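Local coordinates for protein soluble epoxide hydrolase (Bacillus megaterium, PDB 4INZ) that belongs to the alpha/beta hydrolase fold superfamily of enzymes, built on a central, mostly parallel beta sheet packed between helices, at residues V111-G116 / S283-H288; I135-P140 / Q249-N254. The protein carries 1 engineered substitution. All coordinates share one frame; numbering follows the deposited sequence.

Contact 1 (V111-G116 / S283-H288)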
ATOM      1  N   VAL A 111       4.923   7.376  -1.290  1.00 17.62           N
ATOM      2  CA  VAL A 111       4.089   7.249  -0.087  1.00 16.77           C
ATOM      3  C   VAL A 111       3.242   5.985  -0.206  1.00 16.98           C
ATOM      4  O   VAL A 111       2.500   5.829  -1.173  1.00 19.42           O
ATOM      5  CB  VAL A 111       3.167   8.471   0.061  1.00 17.57           C
ATOM      6  CG1 VAL A 111       2.430   8.439   1.411  1.00 17.76           C
ATOM      7  CG2 VAL A 111       3.978   9.743  -0.083  1.00 18.89           C
ATOM      8  N   VAL A 112       3.355   5.079   0.758  1.00 15.24           N
ATOM      9  CA  VAL A 112       2.863   3.717   0.530  1.00 16.89           C
ATOM     10  C   VAL A 112       2.138   3.116   1.727  1.00 17.06           C
ATOM     11  O   VAL A 112       2.398   3.493   2.866  1.00 17.66           O
ATOM     12  CB  VAL A 112       4.022   2.777   0.116  1.00 18.19           C
ATOM     13  CG1 VAL A 112       4.721   3.313  -1.137  1.00 18.89           C
ATOM     14  CG2 VAL A 112       5.022   2.625   1.254  1.00 18.63           C
ATOM     15  N   HIS A 113       1.248   2.161   1.454  1.00 16.00           N
ATOM     16  CA  HIS A 113       0.394   1.558   2.481  1.00 16.96           C
ATOM     17  C   HIS A 113       0.015   0.132   2.063  1.00 18.32           C
ATOM     18  O   HIS A 113      -0.317  -0.104   0.901  1.00 18.96           O
ATOM     19  CB  HIS A 113      -0.867   2.423   2.637  1.00 16.49           C
ATOM     20  CG  HIS A 113      -1.908   1.863   3.552  1.00 17.10           C
ATOM     21  ND1 HIS A 113      -1.666   1.564   4.882  1.00 20.04           N
ATOM     22  CD2 HIS A 113      -3.222   1.607   3.344  1.00 14.49           C
ATOM     23  CE1 HIS A 113      -2.780   1.123   5.440  1.00 16.89           C
ATOM     24  NE2 HIS A 113      -3.737   1.136   4.527  1.00 22.03           N
ATOM     25  N   ASP A 114       0.100  -0.811   3.000  1.00 18.85           N
ATOM     26  CA  ASP A 114      -0.430  -2.170   2.815  1.00 21.25           C
ATOM     27  C   ASP A 114       0.237  -2.850   1.604  1.00 20.36           C
ATOM     28  O   ASP A 114       1.468  -2.897   1.541  1.00 20.66           O
ATOM     29  CB  ASP A 114      -1.968  -2.125   2.717  1.00 21.60           C
ATOM     30  CG  ASP A 114      -2.617  -3.499   2.805  1.00 24.31           C
ATOM     31  OD1 ASP A 114      -2.838  -3.995   3.938  1.00 28.60           O
ATOM     32  OD2 ASP A 114      -2.923  -4.077   1.743  1.00 21.92           O
ATOM     33  N   TRP A 115      -0.536  -3.359   0.641  1.00 20.12           N
ATOM     34  CA  TRP A 115       0.080  -3.933  -0.562  1.00 19.71           C
ATOM     35  C   TRP A 115       0.968  -2.903  -1.259  1.00 18.51           C
ATOM     36  O   TRP A 115       2.011  -3.244  -1.819  1.00 20.90           O
ATOM     37  CB  TRP A 115      -0.964  -4.494  -1.549  1.00 18.99           C
ATOM     38  CG  TRP A 115      -0.981  -5.996  -1.585  1.00 19.57           C
ATOM     39  CD1 TRP A 115      -1.937  -6.822  -1.061  1.00 21.58           C
ATOM     40  CD2 TRP A 115       0.020  -6.852  -2.147  1.00 21.68           C
ATOM     41  NE1 TRP A 115      -1.595  -8.138  -1.270  1.00 21.65           N
ATOM     42  CE2 TRP A 115      -0.397  -8.184  -1.932  1.00 23.00           C
ATOM     43  CE3 TRP A 115       1.228  -6.622  -2.816  1.00 22.42           C
ATOM     44  CZ2 TRP A 115       0.355  -9.281  -2.357  1.00 23.72           C
ATOM     45  CZ3 TRP A 115       1.971  -7.716  -3.244  1.00 26.11           C
ATOM     46  CH2 TRP A 115       1.533  -9.026  -3.010  1.00 26.47           C
ATOM     47  N   GLY A 116       0.546  -1.643  -1.230  1.00 18.58           N
ATOM     48  CA  GLY A 116       1.340  -0.566  -1.794  1.00 17.49           C
ATOM     49  C   GLY A 116       2.701  -0.452  -1.131  1.00 19.48           C
ATOM     50  O   GLY A 116       3.680  -0.074  -1.772  1.00 20.15           O
ATOM     51  N   SER A 283      -5.762   2.730  13.593  1.00 18.87           N
ATOM     52  CA  SER A 283      -5.650   1.326  13.260  1.00 19.02           C
ATOM     53  C   SER A 283      -4.895   1.189  11.941  1.00 18.71           C
ATOM     54  O   SER A 283      -3.855   1.813  11.750  1.00 19.79           O
ATOM     55  CB  SER A 283      -7.044   0.698  13.178  1.00 21.73           C
ATOM     56  OG  SER A 283      -6.971  -0.712  13.036  1.00 25.19           O
ATOM     57  N   HIS A 284      -5.432   0.396  11.024  1.00 20.17           N
ATOM     58  CA  HIS A 284      -4.711   0.001   9.813  1.00 19.95           C
ATOM     59  C   HIS A 284      -4.346   1.133   8.844  1.00 17.30           C
ATOM     60  O   HIS A 284      -3.367   1.031   8.087  1.00 18.15           O
ATOM     61  CB  HIS A 284      -5.531  -1.052   9.053  1.00 22.35           C
ATOM     62  CG  HIS A 284      -4.852  -1.581   7.829  1.00 23.56           C
ATOM     63  ND1 HIS A 284      -3.696  -2.328   7.883  1.00 24.87           N
ATOM     64  CD2 HIS A 284      -5.175  -1.478   6.516  1.00 22.93           C
ATOM     65  CE1 HIS A 284      -3.331  -2.660   6.655  1.00 25.09           C
ATOM     66  NE2 HIS A 284      -4.214  -2.159   5.808  1.00 24.68           N
ATOM     67  N   ALA A 285      -5.141   2.194   8.837  1.00 17.20           N
ATOM     68  CA  ALA A 285      -5.010   3.224   7.799  1.00 16.76           C
ATOM     69  C   ALA A 285      -4.991   4.644   8.364  1.00 16.38           C
ATOM     70  O   ALA A 285      -5.943   5.418   8.187  1.00 15.26           O
ATOM     71  CB  ALA A 285      -6.117   3.077   6.771  1.00 19.24           C
ATOM     72  N   PRO A 286      -3.889   5.003   9.031  1.00 16.67           N
ATOM     73  CA  PRO A 286      -3.771   6.317   9.671  1.00 16.39           C
ATOM     74  C   PRO A 286      -4.040   7.461   8.703  1.00 15.90           C
ATOM     75  O   PRO A 286      -4.552   8.492   9.116  1.00 15.94           O
ATOM     76  CB  PRO A 286      -2.304   6.364  10.105  1.00 17.66           C
ATOM     77  CG  PRO A 286      -1.909   4.926  10.272  1.00 18.36           C
ATOM     78  CD  PRO A 286      -2.671   4.190   9.190  1.00 18.30           C
ATOM     79  N   GLN A 287      -3.691   7.288   7.435  1.00 15.39           N
ATOM     80  CA  GLN A 287      -3.744   8.411   6.512  1.00 15.44           C
ATOM     81  C   GLN A 287      -5.140   9.030   6.397  1.00 17.06           C
ATOM     82  O   GLN A 287      -5.254  10.243   6.213  1.00 17.20           O
ATOM     83  CB  GLN A 287      -3.148   8.057   5.138  1.00 14.75           C
ATOM     84  CG  GLN A 287      -3.942   7.060   4.300  1.00 16.42           C
ATOM     85  CD  GLN A 287      -3.556   5.618   4.569  1.00 19.26           C
ATOM     86  OE1 GLN A 287      -3.318   5.234   5.715  1.00 19.84           O
ATOM     87  NE2 GLN A 287      -3.479   4.811   3.505  1.00 18.33           N
ATOM     88  N   HIS A 288      -6.197   8.219   6.498  1.00 16.84           N
ATOM     89  CA  HIS A 288      -7.546   8.799   6.514  1.00 16.47           C
ATOM     90  C   HIS A 288      -8.296   8.672   7.839  1.00 17.34           C
ATOM     91  O   HIS A 288      -9.346   9.286   8.005  1.00 17.97           O
ATOM     92  CB  HIS A 288      -8.418   8.410   5.293  1.00 14.97           C
ATOM     93  CG  HIS A 288      -8.869   6.982   5.263  1.00 16.07           C
ATOM     94  ND1 HIS A 288      -9.826   6.535   4.374  1.00 17.36           N
ATOM     95  CD2 HIS A 288      -8.486   5.898   5.978  1.00 15.82           C
ATOM     96  CE1 HIS A 288     -10.016   5.240   4.546  1.00 18.99           C
ATOM     97  NE2 HIS A 288      -9.214   4.828   5.514  1.00 17.60           N
TER
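Asp114 and His284 meet tip to rim: Asp114 OD1 lies 3.0 Å from His284 NE2, at the edge of the imidazole and close to its plane. The carboxylate stands almost upright on that plane, at 83° to it. Both side chains extend with CG anti to the backbone N, which carries their ends toward one another. Above one face of the His284 ring, off its centre, sits the rim of the His113 imidazole, and the two rings cross obliquely with centroids 4.6 Å apart. The His113 ring is in turn held between two groups: the Asp114 CB lies over its centre, 3.9 Å above the plane, while Gln287 NE2 approaches the opposite face 3.1 Å above the plane, its amide turned 88° to the ring. Between strand 108-112 and helix 115-126 the chain makes the sharp strand-turn-helix bend of a nucleophile elbow, with Asp114 at its apex at a positive phi of 59°. Next to it, Trp115 N gives a weak hydrogen bond to Asp114 OD2 at 2.7 Å; Phe47 N binds the same oxygen, and the two amides would probably favour the charged carboxylate. Behind His284, ND1 is hydrogen-bonded to Asp256 OD2; the grouping of Asp114, His284 and Asp256 is consistent with a catalytic triad. Further out, Glu289 accepts hydrogen bonds from the backbone N of Ser283 and Ala285, bracing the loop that presents the histidine.

Contact 2 (I135-P140 / Q249-N254)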
ATOM      1  N   ILE A 135       7.810   7.404   2.432  1.00 18.22           N
ATOM      2  CA  ILE A 135       6.917   7.501   3.577  1.00 16.62           C
ATOM      3  C   ILE A 135       6.048   6.257   3.581  1.00 17.62           C
ATOM      4  O   ILE A 135       5.256   6.040   2.658  1.00 18.71           O
ATOM      5  CB  ILE A 135       6.032   8.755   3.500  1.00 16.16           C
ATOM      6  CG1 ILE A 135       6.903  10.011   3.406  1.00 18.59           C
ATOM      7  CG2 ILE A 135       5.093   8.818   4.704  1.00 17.13           C
ATOM      8  CD1 ILE A 135       6.114  11.311   3.298  1.00 18.16           C
ATOM      9  N   ALA A 136       6.221   5.423   4.604  1.00 17.10           N
ATOM     10  CA  ALA A 136       5.527   4.143   4.659  1.00 15.38           C
ATOM     11  C   ALA A 136       4.551   4.084   5.826  1.00 16.97           C
ATOM     12  O   ALA A 136       4.925   4.362   6.966  1.00 18.41           O
ATOM     13  CB  ALA A 136       6.532   3.014   4.769  1.00 18.89           C
ATOM     14  N   PHE A 137       3.306   3.711   5.526  1.00 17.09           N
ATOM     15  CA  PHE A 137       2.286   3.457   6.545  1.00 16.59           C
ATOM     16  C   PHE A 137       2.206   1.955   6.835  1.00 18.31           C
ATOM     17  O   PHE A 137       3.012   1.179   6.326  1.00 19.48           O
ATOM     18  CB  PHE A 137       0.917   3.999   6.081  1.00 16.40           C
ATOM     19  CG  PHE A 137       0.874   5.496   5.965  1.00 14.15           C
ATOM     20  CD1 PHE A 137       0.318   6.269   6.984  1.00 16.17           C
ATOM     21  CD2 PHE A 137       1.398   6.139   4.844  1.00 16.45           C
ATOM     22  CE1 PHE A 137       0.286   7.663   6.885  1.00 18.10           C
ATOM     23  CE2 PHE A 137       1.379   7.530   4.744  1.00 17.04           C
ATOM     24  CZ  PHE A 137       0.819   8.294   5.760  1.00 17.26           C
ATOM     25  N   ASN A 138       1.239   1.544   7.654  1.00 18.11           N
ATOM     26  CA  ASN A 138       1.094   0.131   8.011  1.00 17.21           C
ATOM     27  C   ASN A 138       1.226  -0.795   6.809  1.00 18.46           C
ATOM     28  O   ASN A 138       0.526  -0.624   5.818  1.00 17.66           O
ATOM     29  CB  ASN A 138      -0.255  -0.113   8.691  1.00 17.43           C
ATOM     30  CG  ASN A 138      -0.339   0.541  10.039  1.00 18.25           C
ATOM     31  OD1 ASN A 138      -0.515  -0.130  11.062  1.00 20.37           O
ATOM     32  ND2 ASN A 138      -0.181   1.855  10.060  1.00 14.88           N
ATOM     33  N   GLY A 139       2.111  -1.780   6.911  1.00 18.70           N
ATOM     34  CA  GLY A 139       2.368  -2.712   5.824  1.00 18.40           C
ATOM     35  C   GLY A 139       3.715  -3.365   6.059  1.00 20.74           C
ATOM     36  O   GLY A 139       4.424  -2.994   6.987  1.00 20.80           O
ATOM     37  N   PRO A 140       4.082  -4.335   5.216  1.00 20.41           N
ATOM     38  CA  PRO A 140       5.276  -5.130   5.523  1.00 21.81           C
ATOM     39  C   PRO A 140       6.594  -4.534   5.015  1.00 23.81           C
ATOM     40  O   PRO A 140       6.731  -4.249   3.823  1.00 24.95           O
ATOM     41  CB  PRO A 140       4.990  -6.454   4.815  1.00 20.60           C
ATOM     42  CG  PRO A 140       4.185  -6.034   3.595  1.00 21.59           C
ATOM     43  CD  PRO A 140       3.336  -4.860   4.060  1.00 20.57           C
ATOM     44  N   GLN A 249      10.359   7.698   6.431  1.00 19.55           N
ATOM     45  CA  GLN A 249       9.461   7.987   7.540  1.00 18.11           C
ATOM     46  C   GLN A 249       8.400   6.902   7.610  1.00 19.12           C
ATOM     47  O   GLN A 249       7.740   6.624   6.607  1.00 20.79           O
ATOM     48  CB  GLN A 249       8.756   9.329   7.335  1.00 16.09           C
ATOM     49  CG  GLN A 249       7.661   9.592   8.378  1.00 16.63           C
ATOM     50  CD  GLN A 249       8.226  10.060   9.708  1.00 18.15           C
ATOM     51  OE1 GLN A 249       9.044  10.982   9.757  1.00 20.26           O
ATOM     52  NE2 GLN A 249       7.795   9.428  10.792  1.00 18.56           N
ATOM     53  N   ILE A 250       8.236   6.301   8.790  1.00 18.41           N
ATOM     54  CA  ILE A 250       7.144   5.374   9.044  1.00 17.83           C
ATOM     55  C   ILE A 250       6.055   6.103   9.822  1.00 15.47           C
ATOM     56  O   ILE A 250       6.352   6.831  10.771  1.00 19.00           O
ATOM     57  CB  ILE A 250       7.578   4.190   9.920  1.00 19.28           C
ATOM     58  CG1 ILE A 250       8.796   3.475   9.333  1.00 24.56           C
ATOM     59  CG2 ILE A 250       6.405   3.247  10.161  1.00 20.43           C
ATOM     60  CD1 ILE A 250       8.686   3.165   7.891  1.00 26.12           C
ATOM     61  N   ILE A 251       4.801   5.912   9.413  1.00 16.21           N
ATOM     62  CA  ILE A 251       3.647   6.455  10.137  1.00 16.56           C
ATOM     63  C   ILE A 251       2.692   5.297  10.382  1.00 18.15           C
ATOM     64  O   ILE A 251       2.104   4.764   9.446  1.00 20.48           O
ATOM     65  CB  ILE A 251       2.952   7.573   9.340  1.00 14.63           C
ATOM     66  CG1 ILE A 251       3.976   8.666   8.999  1.00 16.17           C
ATOM     67  CG2 ILE A 251       1.783   8.149  10.137  1.00 17.56           C
ATOM     68  CD1 ILE A 251       3.433   9.803   8.139  1.00 15.70           C
ATOM     69  N   TRP A 252       2.550   4.901  11.645  1.00 17.13           N
ATOM     70  CA  TRP A 252       2.060   3.566  11.964  1.00 16.14           C
ATOM     71  C   TRP A 252       0.928   3.598  12.969  1.00 17.98           C
ATOM     72  O   TRP A 252       1.087   4.137  14.062  1.00 18.81           O
ATOM     73  CB  TRP A 252       3.212   2.754  12.562  1.00 18.45           C
ATOM     74  CG  TRP A 252       2.913   1.293  12.713  1.00 18.57           C
ATOM     75  CD1 TRP A 252       2.277   0.686  13.757  1.00 21.37           C
ATOM     76  CD2 TRP A 252       3.250   0.253  11.788  1.00 20.18           C
ATOM     77  NE1 TRP A 252       2.197  -0.672  13.538  1.00 21.89           N
ATOM     78  CE2 TRP A 252       2.790  -0.962  12.338  1.00 21.41           C
ATOM     79  CE3 TRP A 252       3.903   0.229  10.555  1.00 20.35           C
ATOM     80  CZ2 TRP A 252       2.961  -2.186  11.691  1.00 23.24           C
ATOM     81  CZ3 TRP A 252       4.076  -0.991   9.917  1.00 21.54           C
ATOM     82  CH2 TRP A 252       3.601  -2.177  10.483  1.00 22.09           C
ATOM     83  N   GLY A 253      -0.208   3.003  12.608  1.00 16.59           N
ATOM     84  CA  GLY A 253      -1.333   2.926  13.523  1.00 16.36           C
ATOM     85  C   GLY A 253      -1.158   1.740  14.451  1.00 19.28           C
ATOM     86  O   GLY A 253      -1.124   0.597  13.995  1.00 19.44           O
ATOM     87  N   ASN A 254      -1.047   1.995  15.753  1.00 20.10           N
ATOM     88  CA  ASN A 254      -0.775   0.907  16.692  1.00 24.31           C
ATOM     89  C   ASN A 254      -1.871  -0.152  16.804  1.00 26.35           C
ATOM     90  O   ASN A 254      -1.590  -1.297  17.173  1.00 29.29           O
ATOM     91  CB  ASN A 254      -0.449   1.455  18.088  1.00 26.54           C
ATOM     92  CG  ASN A 254       0.943   2.030  18.173  1.00 29.10           C
ATOM     93  OD1 ASN A 254       1.773   1.785  17.300  1.00 27.83           O
ATOM     94  ND2 ASN A 254       1.214   2.791  19.236  1.00 32.39           N
TER
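Strands 131-137 and 248-253 run side by side in the same direction, their segment axes 4.7 Å apart at closest approach. Between residues 135-140 and 249-254 two backbone hydrogen bonds form, both through Ala136; further back, Gln249 also bonds Leu134. Ala136 N donates to Gln249 O at 2.8 Å, nearly along the C=O axis, and Ala136 O takes the N-H of Ile251 at 2.9 Å, in the carbonyl plane. Ile135 pairs through its backbone with Leu110 and Val112, and Phe137 N with Val112 O, on strand 108-112. Ile250 O is reached by its neighbour's side chain: Gln249 bends back so that NE2 donates at 3.0 Å from above the carbonyl plane. Ile251 O, buried here, has no hydrogen-bonding partner in the model; Phe137 CA makes a CH...O contact with Ile251 O at 3.2 Å, which may compensate in part. On the face bearing Ile135, Phe137 and Ile251, Phe137 CE1 lies 3.6 Å from Ile251 CG2, and Ile251 CD1 also reaches Ile135. On the other face Ala136 CB meets Ile250 CD1. Past the paired residues, the Asn138 amide lies over one face of the Trp252 indole, their planes 22° apart; Asn138 CA makes a CH-pi contact 4.0 Å from the centroid of the six-membered ring. Such a parallel pair is typical of alpha/beta hydrolases whose largely helical cap is inserted in the chain between two neighbouring strands of the core sheet.

Overall arrangement
The two contacts lie side by side, their centres 7 Å apart, near the middle of the alpha/beta hydrolase core. Along the chain the segments come in the order 111-116, 135-140, 249-254, 283-288, so contact 2 falls between the halves of contact 1. Helix 115-126 links strand 108-112 to its parallel neighbour 131-137, and probable hydrogen bonds of Val112 N to Ile135 O and Phe137 N to Val112 O join the contacts directly. Contact 2 adds strand 248-253 on the far side of 131-137. Asp114, Asp256 and His284 lie in loops after strands 108-112, 248-253 and 274-279 respectively, a grouping consistent with an active site.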